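Local structure of alpha-acetolactate decarboxylase (Bacillus subtilis subsp. subtilis str. 168, 5XNE) at residues Y30-I35 with F75-P80; M10-D15 with F216-D221; H84-K89 with E193-T198; I4-T9 with G166-G171; T123-L128 with P144-D149. The protein binds zinc and catalyses the decarboxylation of (2S)-2-acetolactate to (R)-acetoin, on the route from pyruvate to (R,R)-butane-2,3-diol. All coordinates share one frame; numbering follows the deposited sequence.

Contacts 1, 3 and 5 pair antiparallel strands, whereas contacts 2 and 4 set a helix and a strand end against loops. Contact 4 (Ile4-Thr9 with Gly166-Gly171) is buried throughout, and the other four are partly buried. Contacts 1 and 4 meet where strands 73-76 and 3-7 lie side by side; strand 195-208, in contact 3, flanks 3-7 as well. Contacts 2 and 4 share the join from strand 3-7 into helix 10-14, and both touch the second subunit. Main-chain bonds dominate contacts 3 and 5, a carboxylate serves contacts 1 and 2, and contact 4 rests on packing and a CA-H...O approach. Arg124 of contact 5 lies nearest the zinc.

Contact 1 of 5, residues Y30-I35 with F75-P80; sequences YGDFGI and FTFFTP
The carboxylate of Asp32 reaches the segment that follows strand 73-76: OD1 takes a nearly straight bond, 173° at the hydrogen, from Phe78 N at 2.9 Å, on its syn side. The other oxygen, OD2, receives a water that also donates to Phe78 O, so the peptide unit on each side of Phe78 is tied to one side chain. Asp32 CG stands between its own N and carbonyl carbon (chi1 52°), which places it 3.8 Å from Phe78 N. Asp32 N donates to Thr76 O at 2.9 Å from above the carbonyl plane, and Thr76 N donates to Phe33 O; with Asp32 and Phe33 both facing Thr76, this is a classic beta bulge. The Phe77 ring lies flat against the 30-31 peptide, Gly31 CA standing 3.5 Å from the ring centroid in a CH-pi contact, while Asp32 OD2 meets the ring edge in plane, 3.6 Å from Phe77 CD1. An alanine at Phe77 would probably leave Gly31 CA without its aromatic cover and open a gap beside the Asp32 carboxylate. Beyond the bulge, Phe78 CD2 sits over the rim of one Phe33 ring face, 3.5 Å from Phe33 CD2, with the planes 32° apart. Phe33 also packs edge-to-face on Phe158, and Ile35 touches the zinc ligands His173 and His175. Gly31 CA lies close against Thr76 O, 3.2 Å away. Charge, water and aromatic faces thus together fix the course of the chain where strand pairing stops.

Contact 2 of 5, residues M10-D15 with F216-D221; sequences MTSLLD and FNANLD
Helix 10-14, with Asp15 just after it, faces the loop that follows helix 213-217, the backbones coming closest at Thr11 and Leu220, whose CA atoms are 6.0 Å apart. Leu220 carries the apolar part with one methyl: its CD2 is pressed against the helix backbone, at a tight 3.5 Å from Ser12 CA, and also lies 3.6 Å from Thr11 O. Asp15 CG, anti to the backbone N (chi1 -169°), is carried toward the loop, and Asp15 OD2 accepts a bond from Asn219 N at 3.1 Å, from above the carboxylate plane. The same OD2 touches Ala218 CB at 3.6 Å. A water donates to Asp15 OD1 at 2.6 Å and accepts from Asn219 ND2, adding a second tie. An alanine at Asp15 would probably leave Asn219 N without this acceptor and break the water link to the Asn219 amide. Another water joins Thr11 OG1, itself hydrogen-bonded to Thr9 OG1, to Leu220 O. From the second subunit, Asn107 bonds Ala218 O and packs on Leu220, and Tyr163 packs on Thr11. The arrangement is a helix-to-loop junction at the dimer interface, in which the residue after a short helix holds a loop through its carboxylate.

Contact 3 of 5, residues H84-K89 with E193-T198; sequences HKIDAK and EDCTVT
Strands 84-86 and 195-198 run antiparallel, their axes 4.8 Å apart at closest approach and 153° apart in direction, with His84-Val197 and Ile86-Cys195 as hydrogen-bonded pairs. They form an antiparallel strand pair, in which 195-208 is flanked on its other side by strand 109-115. Of the four main-chain bonds, Val197 N to His84 O is the shortest, at 2.7 Å. Lys85 and Thr196 make the non-hydrogen-bonded pair between them.

On the face bearing His84, Ile86, Cys195 and Val197 the contacts are mostly apolar. Ile86 CB packs 3.9 Å from Cys195 SG. Helix 92-100 covers this face: Phe95 packs on both Ile86 and Val197, and Glu98 bonds His84 NE2. On the other face Lys85 bends at chi2 and chi3, bringing its chain back across Thr196, with Lys85 NZ 3.6 Å from Thr196 CB.

Past the paired strands the chains stay close: Asp194 CA makes a CA-H...O contact with Ile86 O at 3.4 Å. Glu193 and Asp194 both face Leu117 of the neighbouring strand, a classic beta bulge where the chain turns a corner. Back on the face of Ile86, whose CG1 branch stands anti to the carbonyl carbon (chi1 -81°), the methyls Ile86 CD1 and Val197 CG2 meet tightly, at 3.5 Å, where the two side chains cross at a slant.

Contact 4 of 5, residues I4-T9 with G166-G171; sequences IYQVST and GIAVSG
Gln6 of strand 3-7 starts its side chain toward the loop at Ile167 and Ala168. Its CB leads to a CG anti to the backbone N (chi1 178°), and Gln6 CG meets the branch methyl Ile167 CG2 at 3.8 Å, the two side chains crossing at a slant. At CG the chain bends (chi2 57°), and the amide at its tip divides its two ends. Gln6 OE1 lies 4.0 Å from Ala168 CB and is hydrogen-bonded to Ser74 OG. Gln6 NE2 turns back to its own chain, donating to Ser8 O at 3.1 Å from above the carbonyl plane and weakly to Val7 O. The amide thus pins the backbone where strand 3-7 ends and helix 10-14 is about to start.

Thr9 is the N-cap of that helix: its OG1 stands between the backbone N and the carbonyl carbon (chi1 76°) and accepts Ser12 N. The loop joining strands 151-160 and 171-178 brings the carbonyls of Gly166 and Ile167 to this cap. Thr9 CA makes a CA-H...O contact with Ile167 O at 3.4 Å, and Thr9 CB is 3.6 Å from Gly166 O. Ile167 O and Gly166 O also accept Met10 N and Thr11 N, respectively. Tyr163 of the second subunit packs on both Thr9 and Ile167.

Contact 5 of 5, residues T123-L128 with P144-D149; sequences TRTVEL and PIFNFD
Thr123 and Thr125 both hold OG1 between the backbone N and the carbonyl carbon (chi1 69° and 58°), placing these hydroxyls against aromatic side chains of strand 145-149. Thr123 OG1 lies 3.5 Å from Phe148 CE2, at the ring edge, and touches Phe146 CB; its polar partner is Gly184 O. Thr125 OG1 meets the Phe146 ring in plane at its edge, 3.5 Å from CE1. Behind these contacts the strands pair antiparallel: Phe146 N donates to Thr123 O at 2.7 Å, Thr123 N to Phe146 O, and Thr125 N to Pro144 O at 3.2 Å. The same two acceptors, Thr123 O and Pro144 O, also take CA-H...O contacts from Ile145 CA and Arg124 CA. Past the strand end, Glu127 lies across the Pro144 ring, its CD 3.4 Å from Pro144 CG.

Arg124 points to the other face, where its side chain comes about 4 Å from the zinc. Its NE forms a salt bridge with Glu44, its NH1 bonds Gln143 OE1 and Thr232 O, and one guanidinium face is met by Val126 CG1. Strand 117-124 pairs with strand 145-149 here and, through the backbone bond of Arg124 with His186, with strand 184-192, which carries that zinc ligand.

Contact 1 of 5, residues Y30-I35 with F75-P80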
# COMPACT_ATOMS: atom_id res chain seq x y z
N TYR B 30 3.01 -7.30 -16.74
CA TYR B 30 2.49 -6.36 -15.74
C TYR B 30 2.30 -4.94 -16.24
O TYR B 30 1.64 -4.14 -15.58
CB TYR B 30 3.41 -6.33 -14.51
CG TYR B 30 3.52 -7.67 -13.85
CD1 TYR B 30 2.41 -8.25 -13.24
CD2 TYR B 30 4.72 -8.37 -13.85
CE1 TYR B 30 2.50 -9.49 -12.63
CE2 TYR B 30 4.83 -9.60 -13.25
CZ TYR B 30 3.71 -10.16 -12.64
OH TYR B 30 3.81 -11.39 -12.03
N GLY B 31 2.88 -4.61 -17.39
CA GLY B 31 2.65 -3.29 -17.92
C GLY B 31 3.42 -3.00 -19.18
O GLY B 31 4.30 -3.77 -19.59
N ASP B 32 3.08 -1.87 -19.80
CA ASP B 32 3.84 -1.36 -20.93
C ASP B 32 4.41 0.02 -20.65
O ASP B 32 4.88 0.71 -21.55
CB ASP B 32 2.96 -1.31 -22.18
CG ASP B 32 1.65 -0.57 -21.96
OD1 ASP B 32 1.58 0.37 -21.13
OD2 ASP B 32 0.66 -0.93 -22.64
N PHE B 33 4.37 0.41 -19.37
CA PHE B 33 4.71 1.76 -18.93
C PHE B 33 5.26 1.65 -17.52
O PHE B 33 4.71 0.92 -16.72
CB PHE B 33 3.44 2.61 -18.96
CG PHE B 33 3.60 4.03 -18.51
CD1 PHE B 33 3.68 4.36 -17.15
CD2 PHE B 33 3.59 5.06 -19.44
CE1 PHE B 33 3.78 5.67 -16.74
CE2 PHE B 33 3.67 6.38 -19.03
CZ PHE B 33 3.75 6.69 -17.67
N GLY B 34 6.35 2.34 -17.22
CA GLY B 34 6.81 2.36 -15.84
C GLY B 34 8.15 3.02 -15.60
O GLY B 34 8.82 3.47 -16.55
N ILE B 35 8.52 3.11 -14.32
CA ILE B 35 9.78 3.72 -13.89
C ILE B 35 10.34 2.93 -12.71
O ILE B 35 9.65 2.09 -12.13
CB ILE B 35 9.61 5.20 -13.45
CG1 ILE B 35 8.62 5.32 -12.29
CG2 ILE B 35 9.17 6.07 -14.63
CD1 ILE B 35 8.60 6.71 -11.64
N PHE B 75 4.85 -0.39 -12.55
CA PHE B 75 4.37 -0.62 -13.93
C PHE B 75 2.87 -0.48 -14.05
O PHE B 75 2.14 -0.68 -13.09
CB PHE B 75 4.76 -2.01 -14.42
CG PHE B 75 6.22 -2.28 -14.35
CD1 PHE B 75 7.08 -1.77 -15.31
CD2 PHE B 75 6.73 -3.05 -13.31
CE1 PHE B 75 8.45 -2.00 -15.23
CE2 PHE B 75 8.10 -3.29 -13.23
CZ PHE B 75 8.95 -2.77 -14.19
N THR B 76 2.41 -0.17 -15.26
CA THR B 76 0.99 -0.27 -15.54
C THR B 76 0.80 -0.47 -17.02
O THR B 76 1.73 -0.25 -17.81
CB THR B 76 0.23 0.97 -15.07
OG1 THR B 76 -1.17 0.67 -14.97
CG2 THR B 76 0.43 2.13 -16.03
N PHE B 77 -0.40 -0.89 -17.40
CA PHE B 77 -0.79 -0.87 -18.80
C PHE B 77 -1.49 0.46 -19.02
O PHE B 77 -2.61 0.69 -18.54
CB PHE B 77 -1.69 -2.06 -19.15
CG PHE B 77 -0.95 -3.35 -19.25
CD1 PHE B 77 -0.10 -3.60 -20.32
CD2 PHE B 77 -1.08 -4.31 -18.25
CE1 PHE B 77 0.61 -4.80 -20.40
CE2 PHE B 77 -0.38 -5.51 -18.33
CZ PHE B 77 0.46 -5.75 -19.40
N PHE B 78 -0.79 1.35 -19.72
CA PHE B 78 -1.22 2.73 -19.87
C PHE B 78 -2.41 2.81 -20.81
O PHE B 78 -2.40 2.21 -21.88
CB PHE B 78 -0.07 3.58 -20.38
CG PHE B 78 -0.31 5.06 -20.29
CD1 PHE B 78 -1.06 5.72 -21.26
CD2 PHE B 78 0.22 5.80 -19.24
CE1 PHE B 78 -1.28 7.09 -21.16
CE2 PHE B 78 0.01 7.16 -19.14
CZ PHE B 78 -0.74 7.81 -20.11
N THR B 79 -3.43 3.55 -20.38
CA THR B 79 -4.59 3.82 -21.22
C THR B 79 -4.81 5.32 -21.24
O THR B 79 -4.75 5.97 -20.21
CB THR B 79 -5.86 3.11 -20.70
OG1 THR B 79 -6.20 3.64 -19.42
CG2 THR B 79 -5.61 1.62 -20.57
N PRO B 80 -5.05 5.89 -22.43
CA PRO B 80 -5.14 7.36 -22.51
C PRO B 80 -6.49 7.91 -22.01
O PRO B 80 -7.32 8.34 -22.82
CB PRO B 80 -4.96 7.63 -24.00
CG PRO B 80 -5.45 6.39 -24.66
CD PRO B 80 -5.09 5.25 -23.75
O HOH W 1 -2.02 -0.41 -22.20

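Contact 2 of 5, residues M10-D15 with F216-D221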
# COMPACT_ATOMS: atom_id res chain seq x y z
N MET B 10 9.71 1.76 -1.28
CA MET B 10 10.72 2.81 -1.25
C MET B 10 11.50 2.75 0.06
O MET B 10 12.70 3.01 0.07
CB MET B 10 10.07 4.19 -1.43
CG MET B 10 11.06 5.32 -1.48
SD MET B 10 12.10 5.20 -2.95
CE MET B 10 13.26 6.53 -2.65
N THR B 11 10.83 2.39 1.14
CA THR B 11 11.56 2.34 2.41
C THR B 11 12.61 1.22 2.43
O THR B 11 13.62 1.34 3.14
CB THR B 11 10.63 2.18 3.59
OG1 THR B 11 9.83 1.01 3.42
CG2 THR B 11 9.73 3.43 3.72
N SER B 12 12.41 0.14 1.67
CA SER B 12 13.46 -0.88 1.56
C SER B 12 14.66 -0.34 0.80
O SER B 12 15.82 -0.60 1.16
CB SER B 12 12.91 -2.16 0.90
OG SER B 12 13.90 -3.20 0.86
N LEU B 13 14.39 0.44 -0.26
CA LEU B 13 15.46 1.10 -0.97
C LEU B 13 16.22 2.07 -0.05
O LEU B 13 17.46 2.11 -0.06
CB LEU B 13 14.90 1.84 -2.20
CG LEU B 13 15.77 1.95 -3.44
CD1 LEU B 13 16.12 0.58 -4.04
CD2 LEU B 13 15.10 2.86 -4.47
N LEU B 14 15.50 2.83 0.77
CA LEU B 14 16.13 3.75 1.72
C LEU B 14 17.12 3.02 2.61
O LEU B 14 18.19 3.55 2.92
CB LEU B 14 15.08 4.45 2.58
CG LEU B 14 14.20 5.53 1.96
CD1 LEU B 14 13.28 6.10 3.04
CD2 LEU B 14 15.04 6.62 1.31
N ASP B 15 16.77 1.79 3.00
CA ASP B 15 17.59 0.99 3.92
C ASP B 15 18.78 0.33 3.22
O ASP B 15 19.53 -0.43 3.83
CB ASP B 15 16.73 -0.08 4.60
CG ASP B 15 17.45 -0.76 5.77
OD1 ASP B 15 18.06 -0.04 6.59
OD2 ASP B 15 17.43 -2.00 5.85
N PHE B 216 13.63 -9.61 3.55
CA PHE B 216 13.10 -10.21 4.78
C PHE B 216 13.76 -9.61 6.03
O PHE B 216 13.10 -9.32 7.04
CB PHE B 216 13.31 -11.72 4.79
CG PHE B 216 12.27 -12.51 4.03
CD1 PHE B 216 11.77 -12.06 2.81
CD2 PHE B 216 11.82 -13.73 4.53
CE1 PHE B 216 10.84 -12.80 2.12
CE2 PHE B 216 10.88 -14.49 3.84
CZ PHE B 216 10.39 -14.03 2.63
N ASN B 217 15.08 -9.41 5.94
CA ASN B 217 15.88 -8.96 7.08
C ASN B 217 16.05 -7.45 7.19
O ASN B 217 16.68 -6.96 8.14
CB ASN B 217 17.26 -9.63 7.03
CG ASN B 217 17.19 -11.12 7.24
OD1 ASN B 217 16.32 -11.62 7.95
ND2 ASN B 217 18.11 -11.86 6.61
N ALA B 218 15.52 -6.70 6.24
CA ALA B 218 15.66 -5.24 6.22
C ALA B 218 14.98 -4.57 7.41
O ALA B 218 13.99 -5.06 7.95
CB ALA B 218 15.11 -4.66 4.93
N ASN B 219 15.52 -3.41 7.80
CA ASN B 219 14.91 -2.58 8.82
C ASN B 219 14.07 -1.50 8.16
O ASN B 219 14.59 -0.53 7.61
CB ASN B 219 15.98 -1.96 9.72
CG ASN B 219 15.39 -1.07 10.80
OD1 ASN B 219 14.26 -1.28 11.25
ND2 ASN B 219 16.16 -0.07 11.21
N LEU B 220 12.75 -1.68 8.21
CA LEU B 220 11.84 -0.78 7.51
C LEU B 220 11.06 0.06 8.50
O LEU B 220 9.97 0.55 8.18
CB LEU B 220 10.90 -1.57 6.61
CG LEU B 220 11.58 -2.47 5.59
CD1 LEU B 220 10.58 -3.08 4.63
CD2 LEU B 220 12.63 -1.67 4.82
N ASP B 221 11.60 0.22 9.70
CA ASP B 221 10.90 1.00 10.71
C ASP B 221 11.69 2.27 11.02
O ASP B 221 12.14 2.49 12.15
CB ASP B 221 10.65 0.16 11.95
CG ASP B 221 9.65 -0.97 11.69
OD1 ASP B 221 8.52 -0.67 11.24
OD2 ASP B 221 9.98 -2.15 11.94
O HOH W 2 8.93 1.31 6.05
O HOH W 3 18.36 0.25 9.17

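Contact 3 of 5, residues H84-K89 with E193-T198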
# COMPACT_ATOMS: atom_id res chain seq x y z
N HIS B 84 -4.35 16.58 -22.28
CA HIS B 84 -4.27 18.00 -21.97
C HIS B 84 -3.10 18.56 -22.77
O HIS B 84 -2.11 17.86 -23.00
CB HIS B 84 -4.07 18.21 -20.47
CG HIS B 84 -4.37 19.61 -20.01
ND1 HIS B 84 -5.57 20.23 -20.27
CD2 HIS B 84 -3.63 20.49 -19.31
CE1 HIS B 84 -5.55 21.44 -19.74
NE2 HIS B 84 -4.38 21.63 -19.15
N LYS B 85 -3.23 19.80 -23.21
CA LYS B 85 -2.16 20.43 -23.98
C LYS B 85 -1.54 21.56 -23.18
O LYS B 85 -2.25 22.36 -22.57
CB LYS B 85 -2.68 20.93 -25.33
CG LYS B 85 -3.13 19.82 -26.27
CD LYS B 85 -1.96 18.95 -26.72
CE LYS B 85 -1.85 18.91 -28.24
NZ LYS B 85 -1.09 17.72 -28.74
N ILE B 86 -0.22 21.62 -23.16
CA ILE B 86 0.48 22.75 -22.55
C ILE B 86 1.04 23.53 -23.73
O ILE B 86 1.93 23.05 -24.44
CB ILE B 86 1.58 22.31 -21.56
CG1 ILE B 86 0.98 21.96 -20.19
CG2 ILE B 86 2.56 23.44 -21.33
CD1 ILE B 86 -0.06 20.89 -20.19
N ASP B 87 0.47 24.70 -23.97
CA ASP B 87 0.72 25.46 -25.20
C ASP B 87 2.01 26.23 -25.16
O ASP B 87 2.68 26.41 -26.18
CB ASP B 87 -0.42 26.44 -25.46
CG ASP B 87 -1.74 25.75 -25.75
OD1 ASP B 87 -1.74 24.66 -26.35
OD2 ASP B 87 -2.78 26.33 -25.36
N ALA B 88 2.36 26.71 -23.97
CA ALA B 88 3.48 27.61 -23.83
C ALA B 88 4.30 27.30 -22.60
O ALA B 88 4.00 26.37 -21.84
CB ALA B 88 3.00 29.05 -23.80
N LYS B 89 5.34 28.10 -22.41
CA LYS B 89 6.25 28.01 -21.29
C LYS B 89 5.52 27.80 -19.97
O LYS B 89 4.62 28.57 -19.62
CB LYS B 89 7.10 29.27 -21.23
CG LYS B 89 8.43 29.11 -20.55
CD LYS B 89 9.39 30.16 -21.06
CE LYS B 89 10.48 30.41 -20.05
NZ LYS B 89 9.94 30.33 -18.67
N GLU B 193 8.27 23.74 -22.70
CA GLU B 193 8.13 24.75 -23.74
C GLU B 193 6.76 24.54 -24.36
O GLU B 193 5.94 25.45 -24.43
CB GLU B 193 9.25 24.63 -24.78
CG GLU B 193 9.16 25.66 -25.89
CD GLU B 193 10.51 25.94 -26.52
OE1 GLU B 193 11.52 25.39 -26.03
OE2 GLU B 193 10.56 26.72 -27.50
N ASP B 194 6.52 23.31 -24.81
CA ASP B 194 5.19 22.87 -25.21
C ASP B 194 5.16 21.35 -25.18
O ASP B 194 6.14 20.69 -25.53
CB ASP B 194 4.84 23.39 -26.60
CG ASP B 194 5.76 22.86 -27.67
OD1 ASP B 194 5.49 21.76 -28.19
OD2 ASP B 194 6.76 23.54 -27.99
N CYS B 195 4.03 20.79 -24.78
CA CYS B 195 3.91 19.34 -24.72
C CYS B 195 2.47 18.87 -24.74
O CYS B 195 1.55 19.63 -24.46
CB CYS B 195 4.61 18.79 -23.47
SG CYS B 195 3.72 19.04 -21.89
N THR B 196 2.30 17.60 -25.08
CA THR B 196 1.03 16.92 -24.89
C THR B 196 1.09 16.09 -23.61
O THR B 196 2.09 15.42 -23.34
CB THR B 196 0.68 16.01 -26.09
OG1 THR B 196 -0.52 15.27 -25.81
CG2 THR B 196 1.80 15.05 -26.40
N VAL B 197 0.04 16.19 -22.80
CA VAL B 197 -0.08 15.40 -21.58
C VAL B 197 -1.11 14.30 -21.78
O VAL B 197 -2.16 14.51 -22.38
CB VAL B 197 -0.48 16.25 -20.38
CG1 VAL B 197 -0.44 15.42 -19.10
CG2 VAL B 197 0.44 17.44 -20.25
N THR B 198 -0.80 13.11 -21.27
CA THR B 198 -1.74 12.01 -21.28
C THR B 198 -1.71 11.40 -19.88
O THR B 198 -0.64 11.24 -19.30
CB THR B 198 -1.39 10.96 -22.34
OG1 THR B 198 -1.16 11.61 -23.60
CG2 THR B 198 -2.53 10.00 -22.52

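Contact 4 of 5, residues I4-T9 with G166-G171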
# COMPACT_ATOMS: atom_id res chain seq x y z
N ILE B 4 -1.77 -0.34 -10.68
CA ILE B 4 -0.32 -0.12 -10.62
C ILE B 4 0.29 -1.40 -10.07
O ILE B 4 -0.14 -1.89 -9.02
CB ILE B 4 0.05 1.06 -9.72
CG1 ILE B 4 -0.73 2.33 -10.10
CG2 ILE B 4 1.56 1.29 -9.75
CD1 ILE B 4 -0.42 2.85 -11.49
N TYR B 5 1.27 -1.96 -10.77
CA TYR B 5 2.02 -3.11 -10.26
C TYR B 5 3.28 -2.57 -9.61
O TYR B 5 4.16 -2.03 -10.30
CB TYR B 5 2.36 -4.11 -11.37
CG TYR B 5 2.94 -5.40 -10.84
CD1 TYR B 5 2.10 -6.36 -10.29
CD2 TYR B 5 4.30 -5.66 -10.89
CE1 TYR B 5 2.60 -7.56 -9.80
CE2 TYR B 5 4.82 -6.86 -10.40
CZ TYR B 5 3.95 -7.80 -9.86
OH TYR B 5 4.42 -9.00 -9.36
N GLN B 6 3.35 -2.69 -8.29
CA GLN B 6 4.41 -2.09 -7.49
C GLN B 6 5.39 -3.14 -6.99
O GLN B 6 5.01 -4.03 -6.22
CB GLN B 6 3.80 -1.31 -6.32
CG GLN B 6 4.79 -0.68 -5.39
CD GLN B 6 5.72 0.27 -6.10
OE1 GLN B 6 5.27 1.16 -6.82
NE2 GLN B 6 7.02 0.09 -5.91
N VAL B 7 6.64 -3.04 -7.43
CA VAL B 7 7.68 -3.99 -7.02
C VAL B 7 8.42 -3.42 -5.81
O VAL B 7 9.15 -2.42 -5.91
CB VAL B 7 8.66 -4.26 -8.18
CG1 VAL B 7 9.87 -5.07 -7.70
CG2 VAL B 7 7.95 -5.01 -9.30
N SER B 8 8.18 -4.04 -4.65
CA SER B 8 8.79 -3.70 -3.35
C SER B 8 8.49 -2.26 -2.89
O SER B 8 7.57 -1.61 -3.41
CB SER B 8 10.31 -3.92 -3.40
OG SER B 8 10.85 -4.00 -2.08
N THR B 9 9.24 -1.79 -1.90
CA THR B 9 8.92 -0.51 -1.26
C THR B 9 10.07 0.48 -1.30
O THR B 9 11.25 0.11 -1.30
CB THR B 9 8.51 -0.67 0.23
OG1 THR B 9 9.67 -0.93 1.03
CG2 THR B 9 7.50 -1.80 0.39
N GLY B 166 6.09 5.88 1.12
CA GLY B 166 6.87 4.83 1.76
C GLY B 166 6.78 3.50 1.03
O GLY B 166 7.79 2.80 0.93
N ILE B 167 5.60 3.13 0.53
CA ILE B 167 5.54 2.06 -0.46
C ILE B 167 6.09 2.62 -1.78
O ILE B 167 7.08 2.11 -2.32
CB ILE B 167 4.13 1.52 -0.66
CG1 ILE B 167 3.71 0.75 0.60
CG2 ILE B 167 4.08 0.61 -1.89
CD1 ILE B 167 2.23 0.38 0.62
N ALA B 168 5.45 3.67 -2.28
CA ALA B 168 5.98 4.40 -3.42
C ALA B 168 6.33 5.82 -2.97
O ALA B 168 6.46 6.08 -1.77
CB ALA B 168 4.98 4.41 -4.56
N VAL B 169 6.50 6.73 -3.92
CA VAL B 169 6.81 8.11 -3.59
C VAL B 169 5.56 8.97 -3.76
O VAL B 169 5.08 9.15 -4.87
CB VAL B 169 7.95 8.65 -4.48
CG1 VAL B 169 8.19 10.12 -4.16
CG2 VAL B 169 9.21 7.83 -4.29
N SER B 170 5.03 9.47 -2.65
CA SER B 170 3.84 10.32 -2.66
C SER B 170 4.02 11.51 -3.60
O SER B 170 5.10 12.11 -3.66
CB SER B 170 3.53 10.81 -1.24
OG SER B 170 2.42 11.68 -1.24
N GLY B 171 2.95 11.87 -4.30
CA GLY B 171 3.00 12.98 -5.24
C GLY B 171 3.54 12.54 -6.59
O GLY B 171 3.34 11.39 -7.00

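Contact 5 of 5, residues T123-L128 with P144-D149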
# COMPACT_ATOMS: atom_id res chain seq x y z
N THR B 123 17.93 16.24 -14.26
CA THR B 123 17.82 14.86 -13.81
C THR B 123 19.01 14.42 -12.99
O THR B 123 20.06 15.08 -12.97
CB THR B 123 17.71 13.88 -14.98
OG1 THR B 123 18.96 13.84 -15.69
CG2 THR B 123 16.58 14.29 -15.94
N ARG B 124 18.83 13.29 -12.33
CA ARG B 124 19.92 12.49 -11.78
C ARG B 124 19.88 11.08 -12.34
O ARG B 124 18.83 10.62 -12.81
CB ARG B 124 19.85 12.41 -10.26
CG ARG B 124 18.60 11.66 -9.76
CD ARG B 124 18.96 10.33 -9.10
NE ARG B 124 17.77 9.50 -8.88
CZ ARG B 124 17.13 9.50 -7.71
NH1 ARG B 124 17.63 10.25 -6.72
NH2 ARG B 124 16.05 8.74 -7.52
N THR B 125 21.00 10.38 -12.28
CA THR B 125 20.99 8.94 -12.52
C THR B 125 21.74 8.27 -11.39
O THR B 125 22.94 8.49 -11.22
CB THR B 125 21.65 8.55 -13.86
OG1 THR B 125 23.00 9.02 -13.89
CG2 THR B 125 20.88 9.13 -15.04
N VAL B 126 21.04 7.47 -10.59
CA VAL B 126 21.74 6.68 -9.57
C VAL B 126 22.74 5.76 -10.27
O VAL B 126 22.51 5.31 -11.40
CB VAL B 126 20.79 5.83 -8.70
CG1 VAL B 126 19.95 6.73 -7.78
CG2 VAL B 126 19.92 4.93 -9.55
N GLU B 127 23.87 5.52 -9.60
CA GLU B 127 24.96 4.73 -10.17
C GLU B 127 25.21 3.46 -9.39
O GLU B 127 24.93 3.40 -8.18
CB GLU B 127 26.26 5.53 -10.19
CG GLU B 127 26.27 6.74 -11.07
CD GLU B 127 27.64 7.40 -11.08
OE1 GLU B 127 28.11 7.83 -10.00
OE2 GLU B 127 28.27 7.47 -12.16
N LEU B 128 25.78 2.48 -10.07
CA LEU B 128 26.06 1.17 -9.49
C LEU B 128 26.81 1.30 -8.16
O LEU B 128 27.82 2.00 -8.06
CB LEU B 128 26.84 0.29 -10.49
CG LEU B 128 27.16 -1.20 -10.22
CD1 LEU B 128 27.73 -1.86 -11.46
CD2 LEU B 128 28.15 -1.41 -9.09
N PRO B 144 25.39 11.66 -10.31
CA PRO B 144 25.50 12.58 -11.45
C PRO B 144 24.19 13.32 -11.64
O PRO B 144 23.12 12.71 -11.58
CB PRO B 144 25.78 11.65 -12.63
CG PRO B 144 26.34 10.43 -12.00
CD PRO B 144 25.62 10.27 -10.71
N ILE B 145 24.28 14.63 -11.85
CA ILE B 145 23.12 15.45 -12.14
C ILE B 145 23.28 16.04 -13.52
O ILE B 145 24.35 16.55 -13.87
CB ILE B 145 22.94 16.57 -11.09
CG1 ILE B 145 22.78 15.96 -9.70
CG2 ILE B 145 21.73 17.44 -11.44
CD1 ILE B 145 22.52 16.98 -8.60
N PHE B 146 22.24 15.95 -14.33
CA PHE B 146 22.30 16.44 -15.70
C PHE B 146 21.34 17.60 -15.89
O PHE B 146 20.24 17.63 -15.33
CB PHE B 146 21.99 15.32 -16.70
CG PHE B 146 22.90 14.14 -16.58
CD1 PHE B 146 22.61 13.10 -15.71
CD2 PHE B 146 24.05 14.05 -17.36
CE1 PHE B 146 23.45 12.00 -15.61
CE2 PHE B 146 24.89 12.96 -17.27
CZ PHE B 146 24.59 11.93 -16.39
N ASN B 147 21.76 18.58 -16.69
CA ASN B 147 20.87 19.66 -17.09
C ASN B 147 20.71 19.68 -18.60
O ASN B 147 21.69 19.75 -19.34
CB ASN B 147 21.39 21.00 -16.58
CG ASN B 147 21.48 21.06 -15.07
OD1 ASN B 147 20.47 21.21 -14.39
ND2 ASN B 147 22.69 20.94 -14.54
N PHE B 148 19.47 19.59 -19.07
CA PHE B 148 19.19 19.60 -20.49
C PHE B 148 18.48 20.89 -20.85
O PHE B 148 17.68 21.41 -20.06
CB PHE B 148 18.36 18.38 -20.89
CG PHE B 148 18.98 17.08 -20.48
CD1 PHE B 148 19.99 16.51 -21.22
CD2 PHE B 148 18.54 16.42 -19.34
CE1 PHE B 148 20.56 15.31 -20.85
CE2 PHE B 148 19.11 15.22 -18.95
CZ PHE B 148 20.12 14.67 -19.70
N ASP B 149 18.78 21.42 -22.03
CA ASP B 149 18.17 22.66 -22.51
C ASP B 149 17.48 22.42 -23.83
O ASP B 149 18.03 21.74 -24.70
CB ASP B 149 19.21 23.76 -22.67
CG ASP B 149 19.84 24.17 -21.36
OD1 ASP B 149 19.16 24.86 -20.56
OD2 ASP B 149 21.02 23.82 -21.13